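Local coordinates for ribosome inactivating type 1 protein (Iris hollandica, PDB 3MVG) that belongs to the ribosome-inactivating protein family and, as a type 1 member, is built around the single domain typical of that family, at residues A[171-175]-A[188-194]; A[69-73]-A[160-164]; A[81-87]-A[99-105]. All blocks are in the same frame, centred on the assembly; numbering follows the deposited sequence.

Contact 1 of 3, residues A[171-175]-A[188-194]. Unlike the reference sequence in segment 188-194: R191 (reference Ser).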
loop_
_atom_site.group_PDB
_atom_site.type_symbol
_atom_site.label_atom_id
_atom_site.label_comp_id
_atom_site.label_asym_id
_atom_site.label_seq_id
_atom_site.Cartn_x
_atom_site.Cartn_y
_atom_site.Cartn_z
ATOM N N ARG A 171 0.975 -5.589 1.715
ATOM C CA ARG A 171 0.573 -6.989 1.842
ATOM C C ARG A 171 -0.115 -7.207 3.186
ATOM O O ARG A 171 -1.154 -7.869 3.262
ATOM C CB ARG A 171 1.782 -7.924 1.723
ATOM C CG ARG A 171 2.650 -7.725 0.488
ATOM C CD ARG A 171 1.812 -7.648 -0.768
ATOM N NE ARG A 171 2.564 -8.017 -1.967
ATOM C CZ ARG A 171 3.170 -7.152 -2.772
ATOM N NH1 ARG A 171 3.134 -5.853 -2.506
ATOM N NH2 ARG A 171 3.818 -7.588 -3.845
ATOM N N VAL A 172 0.470 -6.639 4.239
ATOM C CA VAL A 172 -0.062 -6.761 5.593
ATOM C C VAL A 172 -1.410 -6.052 5.707
ATOM O O VAL A 172 -2.394 -6.640 6.164
ATOM C CB VAL A 172 0.939 -6.219 6.650
ATOM C CG1 VAL A 172 0.386 -6.395 8.055
ATOM C CG2 VAL A 172 2.270 -6.937 6.531
ATOM N N THR A 173 -1.489 -4.798 5.281
ATOM C CA THR A 173 -2.750 -4.075 5.450
ATOM C C THR A 173 -3.866 -4.641 4.572
ATOM O O THR A 173 -5.027 -4.594 4.974
ATOM C CB THR A 173 -2.593 -2.559 5.273
ATOM O OG1 THR A 173 -2.097 -2.296 3.968
ATOM C CG2 THR A 173 -1.616 -1.994 6.303
ATOM N N ASN A 174 -3.528 -5.229 3.428
ATOM C CA ASN A 174 -4.536 -5.906 2.597
ATOM C C ASN A 174 -5.174 -7.113 3.286
ATOM O O ASN A 174 -6.190 -7.644 2.832
ATOM C CB ASN A 174 -3.910 -6.391 1.297
ATOM C CG ASN A 174 -3.586 -5.264 0.323
ATOM O OD1 ASN A 174 -3.957 -4.112 0.526
ATOM N ND2 ASN A 174 -2.859 -5.605 -0.731
ATOM N N ASN A 175 -4.551 -7.562 4.366
ATOM C CA ASN A 175 -5.034 -8.718 5.099
ATOM C C ASN A 175 -5.561 -8.395 6.487
ATOM O O ASN A 175 -5.874 -9.304 7.252
ATOM C CB ASN A 175 -3.957 -9.793 5.099
ATOM C CG ASN A 175 -3.897 -10.499 3.781
ATOM O OD1 ASN A 175 -4.869 -11.147 3.383
ATOM N ND2 ASN A 175 -2.790 -10.348 3.056
ATOM N N PHE A 188 -0.654 -14.326 4.986
ATOM C CA PHE A 188 -0.014 -14.640 3.715
ATOM C C PHE A 188 1.386 -15.146 4.034
ATOM O O PHE A 188 1.879 -14.970 5.152
ATOM C CB PHE A 188 0.017 -13.412 2.783
ATOM C CG PHE A 188 0.995 -12.344 3.203
ATOM C CD1 PHE A 188 0.626 -11.384 4.135
ATOM C CD2 PHE A 188 2.278 -12.292 2.659
ATOM C CE1 PHE A 188 1.526 -10.396 4.535
ATOM C CE2 PHE A 188 3.179 -11.310 3.050
ATOM C CZ PHE A 188 2.806 -10.364 3.991
ATOM N N ARG A 189 2.017 -15.786 3.058
ATOM C CA ARG A 189 3.423 -16.147 3.166
ATOM C C ARG A 189 4.184 -15.363 2.112
ATOM O O ARG A 189 3.697 -15.227 0.983
ATOM C CB ARG A 189 3.616 -17.647 2.986
ATOM C CG ARG A 189 3.056 -18.425 4.152
ATOM C CD ARG A 189 3.079 -19.912 3.911
ATOM N NE ARG A 189 2.717 -20.629 5.130
ATOM C CZ ARG A 189 2.898 -21.932 5.321
ATOM N NH1 ARG A 189 3.450 -22.679 4.371
ATOM N NH2 ARG A 189 2.539 -22.482 6.471
ATOM N N PRO A 190 5.365 -14.824 2.470
ATOM C CA PRO A 190 6.071 -13.956 1.533
ATOM C C PRO A 190 6.479 -14.716 0.286
ATOM O O PRO A 190 6.995 -15.832 0.376
ATOM C CB PRO A 190 7.293 -13.489 2.326
ATOM C CG PRO A 190 7.514 -14.548 3.337
ATOM C CD PRO A 190 6.136 -15.027 3.710
ATOM N N ARG A 191 6.207 -14.100 -0.860
ATOM C CA ARG A 191 6.489 -14.673 -2.163
ATOM C C ARG A 191 7.985 -14.538 -2.484
ATOM O O ARG A 191 8.715 -13.828 -1.785
ATOM C CB ARG A 191 5.622 -13.968 -3.216
ATOM C CG ARG A 191 5.954 -12.496 -3.369
ATOM C CD ARG A 191 4.984 -11.701 -4.233
ATOM N NE ARG A 191 3.897 -11.110 -3.460
ATOM C CZ ARG A 191 2.678 -11.630 -3.350
ATOM N NH1 ARG A 191 2.372 -12.770 -3.954
ATOM N NH2 ARG A 191 1.766 -11.023 -2.620
ATOM N N VAL A 192 8.443 -15.232 -3.525
ATOM C CA VAL A 192 9.792 -15.058 -4.065
ATOM C C VAL A 192 10.068 -13.569 -4.347
ATOM O O VAL A 192 11.193 -13.081 -4.179
ATOM C CB VAL A 192 9.981 -15.940 -5.334
ATOM C CG1 VAL A 192 11.187 -15.513 -6.154
ATOM C CG2 VAL A 192 10.083 -17.414 -4.936
ATOM N N GLY A 193 9.020 -12.859 -4.756
ATOM C CA GLY A 193 9.088 -11.427 -5.015
ATOM C C GLY A 193 9.408 -10.621 -3.771
ATOM O O GLY A 193 10.266 -9.746 -3.800
ATOM N N ILE A 194 8.711 -10.912 -2.676
ATOM C CA ILE A 194 8.920 -10.194 -1.421
ATOM C C ILE A 194 10.314 -10.474 -0.883
ATOM O O ILE A 194 11.006 -9.574 -0.414
ATOM C CB ILE A 194 7.883 -10.598 -0.358
ATOM C CG1 ILE A 194 6.527 -9.964 -0.666
ATOM C CG2 ILE A 194 8.354 -10.185 1.028
ATOM C CD1 ILE A 194 5.465 -10.281 0.360
#

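Contact 2 of 3, residues A[69-73]-A[160-164]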
loop_
_atom_site.group_PDB
_atom_site.type_symbol
_atom_site.label_atom_id
_atom_site.label_comp_id
_atom_site.label_asym_id
_atom_site.label_seq_id
_atom_site.Cartn_x
_atom_site.Cartn_y
_atom_site.Cartn_z
ATOM N N VAL A 69 20.605 2.924 12.131
ATOM C CA VAL A 69 21.443 2.931 10.925
ATOM C C VAL A 69 20.876 2.023 9.831
ATOM O O VAL A 69 20.923 2.353 8.652
ATOM C CB VAL A 69 22.923 2.566 11.265
ATOM C CG1 VAL A 69 23.801 2.507 10.017
ATOM C CG2 VAL A 69 23.493 3.560 12.258
ATOM N N ASN A 70 20.324 0.878 10.221
ATOM C CA ASN A 70 19.821 -0.056 9.221
ATOM C C ASN A 70 18.378 -0.507 9.445
ATOM O O ASN A 70 17.865 -1.355 8.711
ATOM C CB ASN A 70 20.770 -1.257 9.053
ATOM C CG ASN A 70 20.846 -2.127 10.288
ATOM O OD1 ASN A 70 20.220 -1.847 11.313
ATOM N ND2 ASN A 70 21.612 -3.213 10.190
ATOM N N ALA A 71 17.729 0.075 10.454
ATOM C CA ALA A 71 16.336 -0.248 10.820
ATOM C C ALA A 71 16.138 -1.708 11.223
ATOM O O ALA A 71 15.016 -2.217 11.184
ATOM C CB ALA A 71 15.365 0.139 9.695
ATOM N N TYR A 72 17.211 -2.372 11.639
ATOM C CA TYR A 72 17.177 -3.811 11.884
ATOM C C TYR A 72 17.312 -4.169 13.363
ATOM O O TYR A 72 17.889 -3.436 14.158
ATOM C CB TYR A 72 18.288 -4.497 11.089
ATOM C CG TYR A 72 17.988 -5.922 10.673
ATOM C CD1 TYR A 72 18.581 -7.007 11.326
ATOM C CD2 TYR A 72 17.125 -6.179 9.614
ATOM C CE1 TYR A 72 18.328 -8.320 10.920
ATOM C CE2 TYR A 72 16.873 -7.476 9.188
ATOM C CZ TYR A 72 17.472 -8.538 9.852
ATOM O OH TYR A 72 17.201 -9.824 9.434
ATOM N N VAL A 73 16.783 -5.335 13.714
ATOM C CA VAL A 73 16.784 -5.818 15.095
ATOM C C VAL A 73 18.183 -6.263 15.515
ATOM O O VAL A 73 18.833 -7.005 14.773
ATOM C CB VAL A 73 15.780 -6.990 15.256
ATOM C CG1 VAL A 73 15.859 -7.596 16.646
ATOM C CG2 VAL A 73 14.357 -6.525 14.978
ATOM N N SER A 160 10.823 -4.386 10.680
ATOM C CA SER A 160 11.931 -3.825 9.889
ATOM C C SER A 160 11.645 -3.805 8.389
ATOM O O SER A 160 11.869 -2.795 7.722
ATOM C CB SER A 160 13.218 -4.601 10.145
ATOM O OG SER A 160 13.607 -4.530 11.505
ATOM N N GLU A 161 11.174 -4.922 7.841
ATOM C CA GLU A 161 11.018 -4.998 6.386
ATOM C C GLU A 161 9.872 -4.143 5.875
ATOM O O GLU A 161 9.972 -3.545 4.807
ATOM C CB GLU A 161 10.877 -6.438 5.889
ATOM C CG GLU A 161 12.057 -7.366 6.223
ATOM C CD GLU A 161 13.350 -7.062 5.486
ATOM O OE1 GLU A 161 13.431 -6.059 4.743
ATOM O OE2 GLU A 161 14.293 -7.857 5.657
ATOM N N THR A 162 8.770 -4.100 6.622
ATOM C CA THR A 162 7.656 -3.210 6.287
ATOM C C THR A 162 8.029 -1.727 6.469
ATOM O O THR A 162 7.571 -0.880 5.702
ATOM C CB THR A 162 6.422 -3.551 7.119
ATOM O OG1 THR A 162 6.817 -3.576 8.488
ATOM C CG2 THR A 162 5.836 -4.913 6.721
ATOM N N ALA A 163 8.856 -1.415 7.468
ATOM C CA ALA A 163 9.368 -0.044 7.591
ATOM C C ALA A 163 10.195 0.318 6.344
ATOM O O ALA A 163 10.089 1.420 5.823
ATOM C CB ALA A 163 10.222 0.111 8.845
ATOM N N ARG A 164 11.014 -0.623 5.866
ATOM C CA ARG A 164 11.871 -0.396 4.695
ATOM C C ARG A 164 11.087 -0.330 3.391
ATOM O O ARG A 164 11.460 0.428 2.492
ATOM C CB ARG A 164 12.917 -1.498 4.584
ATOM C CG ARG A 164 13.985 -1.474 5.654
ATOM C CD ARG A 164 14.804 -2.731 5.517
ATOM N NE ARG A 164 15.947 -2.779 6.420
ATOM C CZ ARG A 164 16.780 -3.812 6.499
ATOM N NH1 ARG A 164 16.591 -4.884 5.745
ATOM N NH2 ARG A 164 17.803 -3.766 7.332
#

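Contact 3 of 3, residues A[81-87]-A[99-105]. Unlike the reference sequence in segment 81-87: S86 (reference Ala). Unlike the reference sequence in segment 99-105: T105 (reference Ile). With GOL (glycerol), chain E.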
loop_
_atom_site.group_PDB
_atom_site.type_symbol
_atom_site.label_atom_id
_atom_site.label_comp_id
_atom_site.label_asym_id
_atom_site.label_seq_id
_atom_site.Cartn_x
_atom_site.Cartn_y
_atom_site.Cartn_z
ATOM N N ARG A 81 14.780 -9.056 31.004
ATOM C CA ARG A 81 16.101 -9.490 30.559
ATOM C C ARG A 81 16.250 -9.212 29.069
ATOM O O ARG A 81 15.305 -9.422 28.296
ATOM C CB ARG A 81 16.345 -10.977 30.847
ATOM C CG ARG A 81 17.817 -11.350 30.686
ATOM C CD ARG A 81 18.095 -12.807 30.969
ATOM N NE ARG A 81 19.537 -13.010 31.080
ATOM C CZ ARG A 81 20.146 -14.192 31.109
ATOM N NH1 ARG A 81 19.456 -15.326 31.020
ATOM N NH2 ARG A 81 21.469 -14.228 31.211
ATOM N N PHE A 82 17.427 -8.729 28.680
ATOM C CA PHE A 82 17.748 -8.557 27.266
ATOM C C PHE A 82 18.406 -9.805 26.686
ATOM O O PHE A 82 19.134 -10.546 27.378
ATOM C CB PHE A 82 18.630 -7.324 27.040
ATOM C CG PHE A 82 17.874 -6.024 27.041
ATOM C CD1 PHE A 82 17.624 -5.347 28.235
ATOM C CD2 PHE A 82 17.434 -5.453 25.843
ATOM C CE1 PHE A 82 16.934 -4.132 28.240
ATOM C CE2 PHE A 82 16.745 -4.235 25.847
ATOM C CZ PHE A 82 16.499 -3.577 27.041
ATOM N N TYR A 83 18.125 -10.019 25.403
ATOM C CA TYR A 83 18.606 -11.124 24.604
ATOM C C TYR A 83 19.264 -10.513 23.387
ATOM O O TYR A 83 18.640 -9.757 22.638
ATOM C CB TYR A 83 17.426 -12.027 24.216
ATOM C CG TYR A 83 16.818 -12.679 25.437
ATOM C CD1 TYR A 83 15.796 -12.059 26.163
ATOM C CD2 TYR A 83 17.326 -13.879 25.916
ATOM C CE1 TYR A 83 15.273 -12.647 27.322
ATOM C CE2 TYR A 83 16.816 -14.472 27.070
ATOM C CZ TYR A 83 15.793 -13.852 27.768
ATOM O OH TYR A 83 15.293 -14.448 28.910
ATOM N N LEU A 84 20.541 -10.824 23.203
ATOM C CA LEU A 84 21.355 -10.219 22.150
ATOM C C LEU A 84 21.595 -11.193 21.031
ATOM O O LEU A 84 21.908 -12.360 21.272
ATOM C CB LEU A 84 22.717 -9.793 22.711
ATOM C CG LEU A 84 22.900 -8.424 23.371
ATOM C CD1 LEU A 84 21.710 -7.925 24.181
ATOM C CD2 LEU A 84 24.167 -8.457 24.225
ATOM N N LEU A 85 21.487 -10.725 19.796
ATOM C CA LEU A 85 21.981 -11.520 18.676
ATOM C C LEU A 85 23.500 -11.689 18.842
ATOM O O LEU A 85 24.159 -10.887 19.526
ATOM C CB LEU A 85 21.601 -10.903 17.326
ATOM C CG LEU A 85 20.096 -10.913 17.029
ATOM C CD1 LEU A 85 19.800 -10.006 15.844
ATOM C CD2 LEU A 85 19.563 -12.318 16.772
ATOM N N SER A 86 24.053 -12.742 18.244
ATOM C CA SER A 86 25.438 -13.126 18.542
ATOM C C SER A 86 26.469 -12.046 18.205
ATOM O O SER A 86 27.514 -11.960 18.857
ATOM C CB SER A 86 25.796 -14.446 17.857
ATOM O OG SER A 86 25.916 -14.277 16.456
ATOM N N ASP A 87 26.158 -11.212 17.213
ATOM C CA ASP A 87 27.076 -10.161 16.775
ATOM C C ASP A 87 26.864 -8.792 17.426
ATOM O O ASP A 87 27.607 -7.855 17.152
ATOM C CB ASP A 87 27.109 -10.051 15.238
ATOM C CG ASP A 87 25.724 -9.907 14.595
ATOM O OD1 ASP A 87 24.675 -10.079 15.254
ATOM O OD2 ASP A 87 25.696 -9.648 13.374
ATOM N N PRO A 99 22.720 -9.762 30.253
ATOM C CA PRO A 99 21.840 -10.162 29.157
ATOM C C PRO A 99 22.282 -11.524 28.624
ATOM O O PRO A 99 23.430 -11.935 28.837
ATOM C CB PRO A 99 22.080 -9.077 28.107
ATOM C CG PRO A 99 23.498 -8.669 28.337
ATOM C CD PRO A 99 23.669 -8.713 29.826
ATOM N N HIS A 100 21.388 -12.223 27.948
ATOM C CA HIS A 100 21.726 -13.501 27.356
ATOM C C HIS A 100 22.085 -13.335 25.886
ATOM O O HIS A 100 21.324 -12.719 25.128
ATOM C CB HIS A 100 20.560 -14.476 27.499
ATOM C CG HIS A 100 20.805 -15.788 26.828
ATOM N ND1 HIS A 100 21.651 -16.741 27.350
ATOM C CD2 HIS A 100 20.338 -16.295 25.664
ATOM C CE1 HIS A 100 21.685 -17.785 26.543
ATOM N NE2 HIS A 100 20.899 -17.541 25.510
ATOM N N ARG A 101 23.219 -13.892 25.477
ATOM C CA ARG A 101 23.615 -13.846 24.083
ATOM C C ARG A 101 23.158 -15.102 23.339
ATOM O O ARG A 101 23.497 -16.231 23.720
ATOM C CB ARG A 101 25.127 -13.641 23.949
ATOM C CG ARG A 101 25.553 -13.383 22.509
ATOM C CD ARG A 101 27.032 -13.037 22.388
ATOM N NE ARG A 101 27.391 -11.784 23.051
ATOM C CZ ARG A 101 27.160 -10.567 22.568
ATOM N NH1 ARG A 101 26.538 -10.403 21.407
ATOM N NH2 ARG A 101 27.552 -9.500 23.250
ATOM N N LEU A 102 22.389 -14.890 22.277
ATOM C CA LEU A 102 21.932 -15.957 21.405
ATOM C C LEU A 102 23.079 -16.426 20.511
ATOM O O LEU A 102 24.032 -15.682 20.269
ATOM C CB LEU A 102 20.759 -15.456 20.564
ATOM C CG LEU A 102 19.568 -14.966 21.398
ATOM C CD1 LEU A 102 18.694 -14.011 20.605
ATOM C CD2 LEU A 102 18.757 -16.162 21.884
ATOM N N THR A 103 22.991 -17.654 20.015
ATOM C CA THR A 103 24.107 -18.234 19.265
ATOM C C THR A 103 24.098 -17.882 17.775
ATOM O O THR A 103 25.000 -18.283 17.031
ATOM C CB THR A 103 24.124 -19.768 19.378
ATOM O OG1 THR A 103 23.025 -20.311 18.642
ATOM C CG2 THR A 103 24.049 -20.207 20.836
ATOM N N PHE A 104 23.085 -17.136 17.341
ATOM C CA PHE A 104 22.928 -16.775 15.931
ATOM C C PHE A 104 22.850 -15.273 15.701
ATOM O O PHE A 104 22.485 -14.505 16.601
ATOM C CB PHE A 104 21.668 -17.442 15.356
ATOM C CG PHE A 104 20.412 -17.172 16.157
ATOM C CD1 PHE A 104 20.057 -18.005 17.216
ATOM C CD2 PHE A 104 19.592 -16.079 15.860
ATOM C CE1 PHE A 104 18.901 -17.757 17.969
ATOM C CE2 PHE A 104 18.436 -15.829 16.602
ATOM C CZ PHE A 104 18.089 -16.672 17.660
ATOM N N THR A 105 23.206 -14.868 14.486
ATOM C CA THR A 105 23.019 -13.494 14.052
ATOM C C THR A 105 21.601 -13.322 13.497
ATOM O O THR A 105 20.812 -14.269 13.433
ATOM C CB THR A 105 24.004 -13.118 12.925
ATOM O OG1 THR A 105 23.634 -13.823 11.733
ATOM C CG2 THR A 105 25.460 -13.427 13.297
HETATM C C1 GOL E . 24.157 -16.209 30.328
HETATM O O1 GOL E . 23.211 -16.209 29.287
HETATM C C2 GOL E . 23.468 -16.758 31.563
HETATM O O2 GOL E . 24.444 -17.325 32.407
HETATM C C3 GOL E . 22.464 -17.808 31.093
HETATM O O3 GOL E . 21.170 -17.523 31.581
HETATM O O HOH W 1 26.710 -16.625 15.125
#

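Contact 1 of 3, residues A[171-175]-A[188-194]
R171 and V172, in helix 166-173, meet F188 and I194 where the chain returns to start helix 192-199, so the contact joins two consecutive helices of the ribosome-inactivating protein fold across an intervening excursion that holds the short strands 176-177 and 184-185. R191 is the N-cap residue of the second helix.

Apolar contacts centre on F188. With CG between the backbone N and the carbonyl carbon (chi1 72°), the ring lies under R171 CB, which sits over one of its faces in a CH-pi contact, 3.9 Å from the ring centroid and 3.5 Å from CZ of F188. V172 CG2 meets the ring at F188 CE1 (4.1 Å), the two side chains crossing at about a right angle; V172 also touches Y16 of helix 13-27. Farther along the arginine, R171 CG approaches I194 CD1, the two side chains running past each other in opposite directions.

The charged ends of R171 and R191 come close. R171 NE lies 3.2 Å from R191 NH2; both are donors, so the approach is not a bond, and as it belongs to one of two conformers of R171 it is doubtful as a steady feature. The two guanidinium planes stand 43° apart, and F241 of the second subunit packs on both arginines, while K237 of that subunit lies near R191. R171 NH2 bonds to a glycerol.

N175 N bonds to V172 O just after the helix, and the N175 side chain also reaches T240 and R239 of the second subunit. N175 ND2 donates to R171 O at 3.0 Å, while the same nitrogen rests 3.7 Å from F188 CD1.

Contact 2 of 3, residues A[69-73]-A[160-164]
Y72, E161 and R164 meet here in an arrangement consistent with the Tyr-Tyr-Glu-Arg-Trp cluster that lines the active-site cleft in ribosome-inactivating proteins, with Y108 and W201 as its other members. The contact pins the link between strands 61-67 and 72-78 to the C-terminal end of helix 146-164. In that link A71 and Y72 form a G1 beta bulge opposite N67, A71 has a left-handed backbone (phi 61°), and N70 OD1 accepts from Y72 N in an Asx turn.

Two neighbouring carbonyls of the link face the helix, each taken by a different side chain. R164 is extended from CG to NE and brings its guanidinium edge to N70 O: R164 NH2 donates at 2.8 Å in a nearly straight bond (166°), with the oxygen in the guanidinium plane, whereas NE adds a weak bond to the same atom at 3.3 Å. One helical turn earlier, S160 OG donates to A71 O at 2.7 Å, in the carbonyl plane and on a lone pair.

The Y72 ring approaches the guanidinium obliquely, their planes 24° apart, with Y72 CD2 3.4 Å from R164 NH2. Its hydroxyl bonds to G106 O.

R164 NH1 also forms a salt bridge to E161 OE1 (3.5 Å), while E161 OE2 bonds to Y108 OH. With the cation-pi contact to W201 and the two bonds to N70 O, these partners hold the guanidinium against rotation.

Contact 3 of 3, residues A[81-87]-A[99-105]
Y83 and L84 pair in parallel with H100 and R101, joining the strands of the beta-alpha-beta unit of strand 81-84, helix 92-95 and strand 100-101, in which the latter is the outermost strand of the mixed sheet in this chain.

The backbone ladder has H100 N donating to F82 O, L84 N to H100 O (2.8 Å) and L102 N to L84 O. Beyond the strands, S86 N still reaches F104 O at 2.9 Å, meeting that oxygen from above its carbonyl plane. A CA-H...O contact from Y83 CA to H100 O accompanies the ladder.

On the face carrying Y83 and H100, Y83 CD2 lies 3.6 Å from H100 CB; the two rings meet rim to rim with planes 63° apart. On the L84 and R101 face, L84 CD1 touches P99 CB at 4.1 Å, while L84 CD2 lies over one face of the R101 guanidinium. The R101 chain bends at chi3 (-64°), carrying the guanidinium back over the first strand; NH1 donates to T88 O and only weakly to S86 O. F82 CB makes an apolar touch with P99 CB. Past the strands, L85 CD2 packs on F104 CE2 at 3.7 Å, and F104 in turn lies among L111, V114, V148 and L152 of helices 108-115 and 146-164.

At the R81 end of the pair the R81 guanidinium lies with one face on H100 CB, which is 3.6 Å from R81 CZ. R81 NH1 donates to O3 of a glycerol at 2.8 Å; the 2.5 Å approach of H100 ND1 to glycerol O1 is doubtful. Since R81 NE bonds to N98 O, the arginine is held flat across the edge strand by the protein itself, with NH1 turned to a glycerol that probably came from the crystallisation liquor.

From the N terminus, contact 2 opens first, with 69-73 at the start of strand 72-78. Before its partner arrives, the chain makes contact 3, whose two segments, 81-87 and 99-105, close a short loop nested entirely inside the longer one that ends at 160-164. Strands 72-78 and 81-84 are sheet neighbours, and the two contacts touch through V73 and L85. Contact 1 follows in series, closing 171-175 onto 188-194; it meets contact 2 where V172 packs on T162, on successive helices. Contacts 1 and 3 lie on opposite sides of the chain's centre, their centres about 28 Å apart, with contact 2 joining sheet to helices near the middle.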